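AvrRxo1-ORF1 (Xanthomonas oryzae pv. oryzicola, PDB 4Z8Q) probably acts as a kinase-like toxin of the zeta-toxin family, an effector of a plant-pathogenic bacterium, and forms a complex with AvrRxo1-ORF2. Local coordinates at the interface of chains A and B. Sequence-based numbering; all coordinates share one arbitrary frame. Chains: chain A, AvrRxo1-ORF1; chain B, AvrRxo1-ORF2.

Contact 1: the interface of chains A and B. Residues chain A 104-105, 108, 127; chain B 95-98.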
# COMPACT_ATOMS: atom_id res chain seq x y z
N PRO A 104 26.41 -9.86 15.97
CA PRO A 104 27.66 -9.47 15.32
C PRO A 104 28.17 -8.10 15.81
O PRO A 104 29.24 -7.70 15.37
CB PRO A 104 27.29 -9.40 13.84
CG PRO A 104 25.89 -9.99 13.73
CD PRO A 104 25.26 -9.75 15.06
N ASP A 105 27.43 -7.42 16.70
CA ASP A 105 27.84 -6.11 17.24
C ASP A 105 28.32 -6.13 18.70
O ASP A 105 28.51 -5.07 19.30
CB ASP A 105 26.70 -5.08 17.14
CG ASP A 105 26.13 -4.95 15.73
OD1 ASP A 105 26.89 -5.07 14.74
OD2 ASP A 105 24.91 -4.72 15.61
N LYS A 108 32.03 -4.62 19.10
CA LYS A 108 32.35 -3.41 18.35
C LYS A 108 32.86 -2.25 19.19
O LYS A 108 33.86 -1.62 18.83
CB LYS A 108 31.15 -2.97 17.52
CG LYS A 108 31.04 -3.73 16.21
CD LYS A 108 29.86 -3.23 15.40
CE LYS A 108 29.80 -3.95 14.08
NZ LYS A 108 28.67 -3.47 13.23
N HIS A 127 33.99 -3.52 12.03
CA HIS A 127 32.93 -4.50 11.75
C HIS A 127 33.41 -5.92 11.44
O HIS A 127 32.92 -6.89 12.02
CB HIS A 127 31.97 -4.04 10.65
CG HIS A 127 30.89 -5.04 10.36
ND1 HIS A 127 29.82 -5.24 11.21
CD2 HIS A 127 30.74 -5.94 9.35
CE1 HIS A 127 29.04 -6.19 10.72
NE2 HIS A 127 29.58 -6.64 9.60
N PHE B 95 27.41 -4.83 3.87
CA PHE B 95 28.25 -5.77 4.61
C PHE B 95 29.18 -5.10 5.63
O PHE B 95 29.84 -5.77 6.43
CB PHE B 95 28.98 -6.72 3.66
CG PHE B 95 28.11 -7.86 3.17
CD1 PHE B 95 27.08 -8.35 3.98
CD2 PHE B 95 28.30 -8.43 1.92
CE1 PHE B 95 26.28 -9.39 3.56
CE2 PHE B 95 27.49 -9.48 1.48
CZ PHE B 95 26.48 -9.96 2.31
N SER B 96 29.21 -3.77 5.62
CA SER B 96 29.91 -3.02 6.66
C SER B 96 29.09 -2.99 7.94
O SER B 96 29.58 -2.56 9.00
CB SER B 96 30.17 -1.58 6.21
OG SER B 96 31.36 -1.49 5.45
N TRP B 97 27.83 -3.41 7.84
CA TRP B 97 26.92 -3.38 8.97
C TRP B 97 26.24 -4.73 9.16
O TRP B 97 26.38 -5.63 8.34
CB TRP B 97 25.87 -2.28 8.80
CG TRP B 97 26.50 -0.94 8.70
CD1 TRP B 97 27.00 -0.36 7.58
CD2 TRP B 97 26.74 -0.02 9.78
NE1 TRP B 97 27.53 0.88 7.88
CE2 TRP B 97 27.39 1.10 9.23
CE3 TRP B 97 26.47 -0.04 11.15
CZ2 TRP B 97 27.76 2.21 10.00
CZ3 TRP B 97 26.84 1.05 11.91
CH2 TRP B 97 27.48 2.16 11.33
N SER B 98 25.51 -4.87 10.26
CA SER B 98 24.73 -6.08 10.47
C SER B 98 23.25 -5.74 10.46
O SER B 98 22.86 -4.67 9.97
CB SER B 98 25.13 -6.78 11.77
OG SER B 98 26.19 -7.70 11.53
O HOH W 1 25.89 -3.34 12.92
O HOH W 2 29.55 -1.05 11.44
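The imidazole of A:His127 and the C-terminal residue B:Ser98 lie at the heart of this contact, where the tail of ORF2 wraps over A:His127. CG of the histidine stands anti to the backbone N (chi1 180°), carrying the ring out from helix 123-141 to the tail. The backbone carbonyl O of B:Ser96 sits over one face near the rim, and N of B:Trp97 lies over the centre of that face. At the ring edge, in plane, OG of B:Ser98 is 3.3 Å from A:His127 CE1. The same serine packs CB against A:Pro104 CG at 3.8 Å.

Direct polar bonds across the contact are not seen; A:Lys108 and two waters link the chains instead. The extended lysine gives its terminal amine nitrogen NZ to ND1 of A:His127 at 2.9 Å, in the ring plane, which would help set the imidazole's rotation. NZ also forms a salt bridge to A:Asp105 OD1 at 2.8 Å, approaching from above the carboxylate plane (41° out). Water 1 joins NZ and OD1 to the amide N of B:Ser98, which it meets at 3.1 Å. Water 2, bound to NZ, lies 2.9 Å from B:Ser96 O. By family resemblance A:Asp105 may belong to the catalytic site, in which case the ORF2 C-terminus, held beside it, could hinder substrate access there.

Contact 2: the interface of chains A and B. Residues chain A 264-265, 267-268, 270-271; chain B 1-4, 12.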
# COMPACT_ATOMS: atom_id res chain seq x y z
N VAL A 264 -3.72 -17.16 14.01
CA VAL A 264 -3.49 -15.80 13.53
C VAL A 264 -4.27 -14.79 14.38
O VAL A 264 -5.48 -14.58 14.17
CB VAL A 264 -3.85 -15.66 12.03
CG1 VAL A 264 -3.65 -14.22 11.57
CG2 VAL A 264 -2.96 -16.59 11.20
N GLU A 265 -3.58 -14.19 15.35
CA GLU A 265 -4.24 -13.30 16.31
C GLU A 265 -4.66 -11.97 15.71
O GLU A 265 -5.61 -11.34 16.18
CB GLU A 265 -3.36 -13.08 17.54
CG GLU A 265 -3.18 -14.34 18.43
CD GLU A 265 -2.11 -15.28 17.92
OE1 GLU A 265 -2.06 -16.44 18.39
OE2 GLU A 265 -1.29 -14.86 17.07
N ALA A 267 -5.19 -10.89 11.74
CA ALA A 267 -5.04 -11.19 10.33
C ALA A 267 -4.76 -9.97 9.46
O ALA A 267 -4.06 -10.07 8.46
CB ALA A 267 -6.27 -11.95 9.81
N GLU A 268 -5.31 -8.82 9.83
CA GLU A 268 -5.00 -7.58 9.14
C GLU A 268 -3.50 -7.26 9.20
O GLU A 268 -2.89 -6.97 8.17
CB GLU A 268 -5.84 -6.40 9.68
CG GLU A 268 -5.46 -5.04 9.06
CD GLU A 268 -6.48 -3.94 9.31
OE1 GLU A 268 -6.16 -2.76 9.03
OE2 GLU A 268 -7.61 -4.25 9.78
N TYR A 270 -1.16 -9.38 9.85
CA TYR A 270 -0.43 -10.50 9.26
C TYR A 270 -0.29 -10.30 7.76
O TYR A 270 0.79 -10.52 7.19
CB TYR A 270 -1.16 -11.81 9.56
CG TYR A 270 -0.36 -13.07 9.26
CD1 TYR A 270 0.99 -13.17 9.60
CD2 TYR A 270 -0.96 -14.16 8.66
CE1 TYR A 270 1.71 -14.32 9.32
CE2 TYR A 270 -0.27 -15.31 8.40
CZ TYR A 270 1.07 -15.39 8.72
OH TYR A 270 1.73 -16.58 8.44
N GLU A 271 -1.36 -9.86 7.12
CA GLU A 271 -1.29 -9.56 5.69
C GLU A 271 -0.28 -8.43 5.41
O GLU A 271 0.49 -8.49 4.44
CB GLU A 271 -2.68 -9.21 5.15
CG GLU A 271 -2.69 -8.88 3.66
CD GLU A 271 -4.11 -8.78 3.08
OE1 GLU A 271 -5.06 -9.01 3.85
OE2 GLU A 271 -4.26 -8.48 1.87
N MSE B 1 -9.37 -8.07 17.05
CA MSE B 1 -10.32 -8.85 16.27
C MSE B 1 -10.21 -10.33 16.63
O MSE B 1 -9.29 -10.74 17.35
CB MSE B 1 -10.06 -8.66 14.77
CG MSE B 1 -8.82 -9.39 14.24
SE MSE B 1 -7.97 -8.53 12.70
CE MSE B 1 -9.17 -9.03 11.29
N LYS B 2 -11.15 -11.13 16.13
CA LYS B 2 -11.15 -12.57 16.37
C LYS B 2 -9.89 -13.21 15.81
O LYS B 2 -9.43 -12.90 14.71
CB LYS B 2 -12.42 -13.21 15.78
CG LYS B 2 -12.45 -14.75 15.77
CD LYS B 2 -12.32 -15.37 17.16
CE LYS B 2 -12.16 -16.90 17.07
NZ LYS B 2 -11.03 -17.39 17.94
N THR B 3 -9.32 -14.09 16.61
CA THR B 3 -8.15 -14.85 16.23
C THR B 3 -8.56 -15.94 15.25
O THR B 3 -9.54 -16.66 15.47
CB THR B 3 -7.51 -15.47 17.48
OG1 THR B 3 -6.99 -14.42 18.30
CG2 THR B 3 -6.40 -16.43 17.12
N LEU B 4 -7.83 -16.06 14.14
CA LEU B 4 -8.09 -17.19 13.24
C LEU B 4 -7.39 -18.43 13.79
O LEU B 4 -6.22 -18.36 14.19
CB LEU B 4 -7.59 -16.88 11.82
CG LEU B 4 -7.97 -15.56 11.16
CD1 LEU B 4 -7.41 -15.51 9.75
CD2 LEU B 4 -9.46 -15.37 11.11
N PHE B 12 -5.92 -19.11 5.61
CA PHE B 12 -5.52 -17.70 5.46
C PHE B 12 -4.05 -17.63 5.12
O PHE B 12 -3.64 -16.84 4.27
CB PHE B 12 -5.76 -16.92 6.75
CG PHE B 12 -5.73 -15.41 6.56
CD1 PHE B 12 -6.86 -14.75 6.11
CD2 PHE B 12 -4.60 -14.67 6.85
CE1 PHE B 12 -6.86 -13.36 5.94
CE2 PHE B 12 -4.59 -13.28 6.67
CZ PHE B 12 -5.73 -12.63 6.23
O HOH W 3 -7.22 -11.62 18.38
O HOH W 4 -7.11 -12.33 13.37
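Carbonyl O of A:Val264 accepts the amide N of B:Leu4 at 2.8 Å and also binds water 4. The reciprocal bond, A:Val264 N to B:Leu4 O at 2.8 Å, completes an antiparallel beta bridge between the N-terminal segment of ORF2 and the stretch just after strand 261-263 of the zeta-toxin-family protein. This second bond is nearly straight (171° at H) and lies in the carbonyl plane, whereas B:Leu4 N reaches its acceptor from 36° above the plane.

Water 4 extends the pairing: it meets B:Lys2 O at 2.7 Å and A:Ala267 N at 2.9 Å, satisfying an amide at the start of helix 267-272. Water 3 similarly joins A:Glu265 O and B:Met1 O to the hydroxyl OG1 of B:Thr3, 2.8 Å away. B:Thr3 and A:Glu265 run side by side, pointing the same way.

Beside the bridge, A:Ala267 CB rests on one face of the B:Phe12 ring, off centre toward the rim and 3.7 Å from CZ. B:Phe12 points CG anti to its backbone N (chi1 -164°), bringing the ring from helix 6-38 to the alanine and past A:Tyr270, whose side chain runs the opposite way. B:Leu4 CD1 lies 3.7 Å from A:Ala267 CB. The selenomethionine B:Met1, poorly ordered, lies near the helix start.

Contact 3: the interface of chains A and B. Residues chain A 162, 211, 214-215, 218; chain B 73, 77-78, 94.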
# COMPACT_ATOMS: atom_id res chain seq x y z
N ARG A 162 17.31 -13.65 6.36
CA ARG A 162 17.39 -14.49 5.19
C ARG A 162 17.20 -15.97 5.48
O ARG A 162 17.50 -16.45 6.56
CB ARG A 162 18.69 -14.22 4.44
CG ARG A 162 18.92 -12.73 4.24
CD ARG A 162 19.33 -12.40 2.81
NE ARG A 162 19.55 -10.97 2.65
CZ ARG A 162 18.71 -10.13 2.04
NH1 ARG A 162 19.01 -8.83 1.95
NH2 ARG A 162 17.58 -10.59 1.52
N PRO A 211 20.39 2.52 3.79
CA PRO A 211 20.18 1.28 3.03
C PRO A 211 20.24 0.02 3.88
O PRO A 211 19.61 -0.98 3.52
CB PRO A 211 21.34 1.29 2.04
CG PRO A 211 21.61 2.74 1.81
CD PRO A 211 21.47 3.33 3.20
N SER A 214 16.66 -0.15 5.39
CA SER A 214 15.64 -0.45 4.37
C SER A 214 15.78 -1.86 3.78
O SER A 214 14.79 -2.61 3.66
CB SER A 214 15.70 0.58 3.25
OG SER A 214 14.68 0.33 2.29
N SER A 215 16.99 -2.25 3.42
CA SER A 215 17.19 -3.62 2.90
C SER A 215 16.92 -4.66 3.98
O SER A 215 16.42 -5.75 3.69
CB SER A 215 18.60 -3.80 2.33
OG SER A 215 18.70 -3.12 1.08
N VAL A 218 12.98 -4.95 4.04
CA VAL A 218 12.55 -5.78 2.91
C VAL A 218 12.83 -7.26 3.14
O VAL A 218 11.96 -8.11 2.92
CB VAL A 218 13.21 -5.32 1.60
CG1 VAL A 218 12.90 -6.31 0.47
CG2 VAL A 218 12.72 -3.91 1.24
N MSE B 73 17.53 -7.38 -5.37
CA MSE B 73 17.80 -6.11 -4.69
C MSE B 73 18.17 -5.03 -5.70
O MSE B 73 17.69 -3.90 -5.62
CB MSE B 73 18.92 -6.31 -3.67
CG MSE B 73 19.28 -5.08 -2.90
SE MSE B 73 20.88 -5.41 -1.80
CE MSE B 73 20.27 -7.09 -1.11
N GLU B 77 14.77 -3.12 -5.32
CA GLU B 77 15.05 -2.14 -4.26
C GLU B 77 15.83 -0.91 -4.70
O GLU B 77 15.75 0.14 -4.06
CB GLU B 77 15.82 -2.80 -3.10
CG GLU B 77 15.08 -3.90 -2.35
CD GLU B 77 15.88 -4.38 -1.15
OE1 GLU B 77 16.13 -5.60 -1.02
OE2 GLU B 77 16.28 -3.52 -0.34
N TYR B 78 16.62 -1.02 -5.77
CA TYR B 78 17.39 0.15 -6.21
C TYR B 78 17.19 0.46 -7.69
O TYR B 78 18.16 0.50 -8.46
CB TYR B 78 18.89 -0.01 -5.85
CG TYR B 78 19.13 -0.15 -4.36
CD1 TYR B 78 19.23 0.96 -3.54
CD2 TYR B 78 19.24 -1.40 -3.77
CE1 TYR B 78 19.44 0.84 -2.15
CE2 TYR B 78 19.46 -1.54 -2.40
CZ TYR B 78 19.55 -0.42 -1.60
OH TYR B 78 19.75 -0.57 -0.25
N LEU B 94 26.28 -2.49 2.85
CA LEU B 94 25.44 -3.45 3.56
C LEU B 94 26.26 -4.42 4.39
O LEU B 94 25.86 -4.79 5.50
CB LEU B 94 24.52 -4.21 2.59
CG LEU B 94 23.39 -3.40 1.96
CD1 LEU B 94 22.46 -4.31 1.16
CD2 LEU B 94 22.61 -2.69 3.03
O HOH W 5 16.88 -6.60 1.12
O HOH W 6 15.31 -1.02 0.20
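A:Ser215 OG donates to the carboxylate oxygen OE2 of B:Glu77 at 2.8 Å, meeting it on the syn side but 28° out of the carboxylate plane. The same hydroxyl is hydrogen-bonded to the phenol OH of B:Tyr78 at 3.1 Å, so two side chains of ORF2 converge on one serine of helix 210-222. This OG stands anti to its own carbonyl carbon (chi1 -73°), which turns it toward B:Glu77 and B:Tyr78. B:Glu77, extended beyond CG, comes tip to tip with A:Val218, whose CG1 lies 3.6 Å from OE1.

Waters secure both carboxylate oxygens. Water 6 binds OE2 and reaches A:Ser214 OG at 2.6 Å. Water 5 binds OE1 and A:Ser215 O, and it lies in the guanidinium plane of A:Arg162, at the edge, 3.2 Å from NH1. With A:Arg162 NH1 5.2 Å from B:Glu77 OE1, the opposite charges may attract across the water without a direct salt bridge.

Further out, selenomethionine B:Met73 crosses A:Arg162 at about a right angle, while its CG meets the edge of the B:Tyr78 ring, in plane, and may help position the ring. B:Leu94 CD2 packs 3.5 Å from A:Pro211 O. Together these groups dock the end of ORF2 helix 63-77 on helix 210-222, giving the complex a polar anchor.

Contact 1 and contact 3 are neighbours, their C-alpha centres about 16 Å apart, and helix 84-95 of ORF2 ties them: B:Leu94 belongs to contact 3 and B:Phe95, the last residue of the helix, to contact 1. Contact 2 stands apart, its C-alpha centre about 27 Å from that of contact 3 and about 35 Å from that of contact 1, and uses the ORF2 N-terminus with helix 6-38. ORF2 thus grips ORF1 near both chain ends and, at contact 3, also through the end of helix 63-77. Such spread anchoring would fix its orientation, and docking at contact 3 may help hold the C-terminal tail at contact 1.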